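Local coordinates for protein p24: plant transcriptional regulator PBF-2 (Solanum tuberosum, PDB 1L3A) that binds single-stranded DNA as a homotetramer and activates transcription of the pathogenesis-related gene PR-10a at its elicitor response element, at residues 72-76 with 186-190. Numbering follows the deposited sequence.
Sequences REGMV and YLLGW
Gly74 and Leu187 meet where the last turn of helix 170-188, closed by a Schellman motif, settles against a break in strand 68-85 of the Whirly fold. They illustrate how a helix terminus can be tied to a sheet: carbonyls of the final turn lack the usual helical partner, and here one is taken up at the interruption of the strand. Gly74 N donates to Leu187 O at 3.0 Å, nearly straight at 173°, in the carbonyl plane and on a lone pair. The two backbones come close at this point, with the CA atoms of Gly74 and Leu187 4.3 Å apart. Leu187 has the largest buried area of the contact. Its CG stands anti to the carbonyl carbon (chi1 -59°), which carries the isobutyl group against the backbone of Met75, where CD2 lies 3.7 Å from Met75 N and CD1 reaches 3.9 Å from Met75 CA. Val101 and Ile104 of helix 101-108 also pack on this leucine, as does Phe197 of a third subunit; Gly74 and Leu187 are both buried. Gly189, with positive phi (81°), is the C-prime residue of the Schellman motif and also the N-cap position of helix 190-194. Nearby, Glu73 extends alongside Leu188, both touching Tyr42 of a second subunit, and Glu73 OE2 rests 3.7 Å from Leu188 CD2.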
ATOM      1  N   ARG C  72       0.986  -3.407 -23.647  1.00 53.60           N
ATOM      2  CA  ARG C  72       1.404  -4.676 -23.067  1.00 52.29           C
ATOM      3  C   ARG C  72       1.739  -4.428 -21.607  1.00 48.90           C
ATOM      4  O   ARG C  72       2.495  -3.519 -21.290  1.00 48.99           O
ATOM      5  CB  ARG C  72       2.617  -5.230 -23.824  1.00 55.84           C
ATOM      6  CG  ARG C  72       3.020  -6.655 -23.444  1.00 59.30           C
ATOM      7  CD  ARG C  72       3.632  -7.357 -24.647  1.00 63.91           C
ATOM      8  NE  ARG C  72       2.640  -7.500 -25.715  1.00 69.65           N
ATOM      9  CZ  ARG C  72       2.920  -7.783 -26.987  1.00 72.52           C
ATOM     10  NH1 ARG C  72       4.177  -7.960 -27.382  1.00 72.66           N
ATOM     11  NH2 ARG C  72       1.936  -7.890 -27.872  1.00 73.53           N
ATOM     12  N   GLU C  73       1.158  -5.216 -20.715  1.00 45.27           N
ATOM     13  CA  GLU C  73       1.414  -5.041 -19.291  1.00 44.09           C
ATOM     14  C   GLU C  73       2.801  -5.536 -18.913  1.00 39.51           C
ATOM     15  O   GLU C  73       3.385  -6.374 -19.593  1.00 39.00           O
ATOM     16  CB  GLU C  73       0.399  -5.816 -18.461  1.00 46.78           C
ATOM     17  CG  GLU C  73      -1.032  -5.680 -18.915  1.00 55.24           C
ATOM     18  CD  GLU C  73      -1.984  -6.441 -18.009  1.00 59.55           C
ATOM     19  OE1 GLU C  73      -1.669  -7.602 -17.648  1.00 60.72           O
ATOM     20  OE2 GLU C  73      -3.046  -5.878 -17.663  1.00 62.16           O
ATOM     21  N   GLY C  74       3.336  -5.001 -17.832  1.00 36.24           N
ATOM     22  CA  GLY C  74       4.624  -5.474 -17.376  1.00 35.10           C
ATOM     23  C   GLY C  74       4.358  -6.797 -16.666  1.00 32.90           C
ATOM     24  O   GLY C  74       3.214  -7.259 -16.603  1.00 31.47           O
ATOM     25  N   MET C  75       5.412  -7.406 -16.135  1.00 34.88           N
ATOM     26  CA  MET C  75       5.316  -8.672 -15.417  1.00 36.08           C
ATOM     27  C   MET C  75       6.529  -8.878 -14.519  1.00 32.82           C
ATOM     28  O   MET C  75       7.443  -8.061 -14.479  1.00 31.74           O
ATOM     29  CB  MET C  75       5.224  -9.826 -16.417  1.00 41.04           C
ATOM     30  CG  MET C  75       6.332  -9.794 -17.445  1.00 51.24           C
ATOM     31  SD  MET C  75       5.962 -10.785 -18.908  1.00 64.62           S
ATOM     32  CE  MET C  75       4.795  -9.715 -19.777  1.00 62.53           C
ATOM     33  N   VAL C  76       6.513  -9.977 -13.784  1.00 31.25           N
ATOM     34  CA  VAL C  76       7.607 -10.343 -12.912  1.00 31.78           C
ATOM     35  C   VAL C  76       8.199 -11.652 -13.453  1.00 33.45           C
ATOM     36  O   VAL C  76       7.475 -12.607 -13.730  1.00 34.69           O
ATOM     37  CB  VAL C  76       7.121 -10.546 -11.457  1.00 32.42           C
ATOM     38  CG1 VAL C  76       8.179 -11.306 -10.655  1.00 28.09           C
ATOM     39  CG2 VAL C  76       6.838  -9.184 -10.807  1.00 30.75           C
ATOM     40  N   TYR C 186       2.782  -0.004 -11.291  1.00 34.59           N
ATOM     41  CA  TYR C 186       3.745   0.327 -12.325  1.00 34.51           C
ATOM     42  C   TYR C 186       3.651  -0.632 -13.499  1.00 35.90           C
ATOM     43  O   TYR C 186       3.901  -0.236 -14.639  1.00 35.65           O
ATOM     44  CB  TYR C 186       5.176   0.325 -11.770  1.00 31.99           C
ATOM     45  CG  TYR C 186       5.382   1.348 -10.690  1.00 31.96           C
ATOM     46  CD1 TYR C 186       5.102   1.052  -9.362  1.00 34.37           C
ATOM     47  CD2 TYR C 186       5.794   2.646 -11.001  1.00 34.74           C
ATOM     48  CE1 TYR C 186       5.216   2.029  -8.355  1.00 34.65           C
ATOM     49  CE2 TYR C 186       5.916   3.627 -10.014  1.00 32.67           C
ATOM     50  CZ  TYR C 186       5.617   3.312  -8.689  1.00 35.82           C
ATOM     51  OH  TYR C 186       5.664   4.289  -7.715  1.00 34.46           O
ATOM     52  N   LEU C 187       3.305  -1.891 -13.224  1.00 32.23           N
ATOM     53  CA  LEU C 187       3.174  -2.880 -14.288  1.00 32.53           C
ATOM     54  C   LEU C 187       1.903  -2.596 -15.095  1.00 32.22           C
ATOM     55  O   LEU C 187       1.774  -3.021 -16.232  1.00 35.19           O
ATOM     56  CB  LEU C 187       3.086  -4.302 -13.720  1.00 28.04           C
ATOM     57  CG  LEU C 187       4.202  -4.874 -12.849  1.00 29.44           C
ATOM     58  CD1 LEU C 187       3.881  -6.359 -12.579  1.00 28.09           C
ATOM     59  CD2 LEU C 187       5.554  -4.737 -13.519  1.00 23.87           C
ATOM     60  N   LEU C 188       0.960  -1.888 -14.491  1.00 34.13           N
ATOM     61  CA  LEU C 188      -0.285  -1.549 -15.172  1.00 37.77           C
ATOM     62  C   LEU C 188      -0.155  -0.170 -15.840  1.00 37.73           C
ATOM     63  O   LEU C 188      -1.009   0.238 -16.629  1.00 38.28           O
ATOM     64  CB  LEU C 188      -1.442  -1.556 -14.155  1.00 36.33           C
ATOM     65  CG  LEU C 188      -1.820  -2.928 -13.558  1.00 35.24           C
ATOM     66  CD1 LEU C 188      -2.792  -2.753 -12.392  1.00 35.39           C
ATOM     67  CD2 LEU C 188      -2.451  -3.785 -14.643  1.00 34.41           C
ATOM     68  N   GLY C 189       0.923   0.535 -15.509  1.00 36.84           N
ATOM     69  CA  GLY C 189       1.161   1.853 -16.068  1.00 40.11           C
ATOM     70  C   GLY C 189       0.399   2.969 -15.381  1.00 41.02           C
ATOM     71  O   GLY C 189       0.381   4.099 -15.856  1.00 40.77           O
ATOM     72  N   TRP C 190      -0.224   2.656 -14.251  1.00 41.00           N
ATOM     73  CA  TRP C 190      -1.013   3.629 -13.510  1.00 40.83           C
ATOM     74  C   TRP C 190      -0.218   4.781 -12.909  1.00 42.63           C
ATOM     75  O   TRP C 190      -0.786   5.796 -12.506  1.00 44.24           O
ATOM     76  CB  TRP C 190      -1.813   2.907 -12.427  1.00 36.78           C
ATOM     77  CG  TRP C 190      -3.012   2.201 -12.990  1.00 34.39           C
ATOM     78  CD1 TRP C 190      -3.102   1.590 -14.208  1.00 36.76           C
ATOM     79  CD2 TRP C 190      -4.281   2.019 -12.356  1.00 33.51           C
ATOM     80  NE1 TRP C 190      -4.351   1.036 -14.372  1.00 36.81           N
ATOM     81  CE2 TRP C 190      -5.093   1.285 -13.247  1.00 33.30           C
ATOM     82  CE3 TRP C 190      -4.811   2.408 -11.121  1.00 35.46           C
ATOM     83  CZ2 TRP C 190      -6.411   0.933 -12.943  1.00 33.86           C
ATOM     84  CZ3 TRP C 190      -6.129   2.055 -10.817  1.00 37.94           C
ATOM     85  CH2 TRP C 190      -6.911   1.324 -11.726  1.00 37.37           C
TER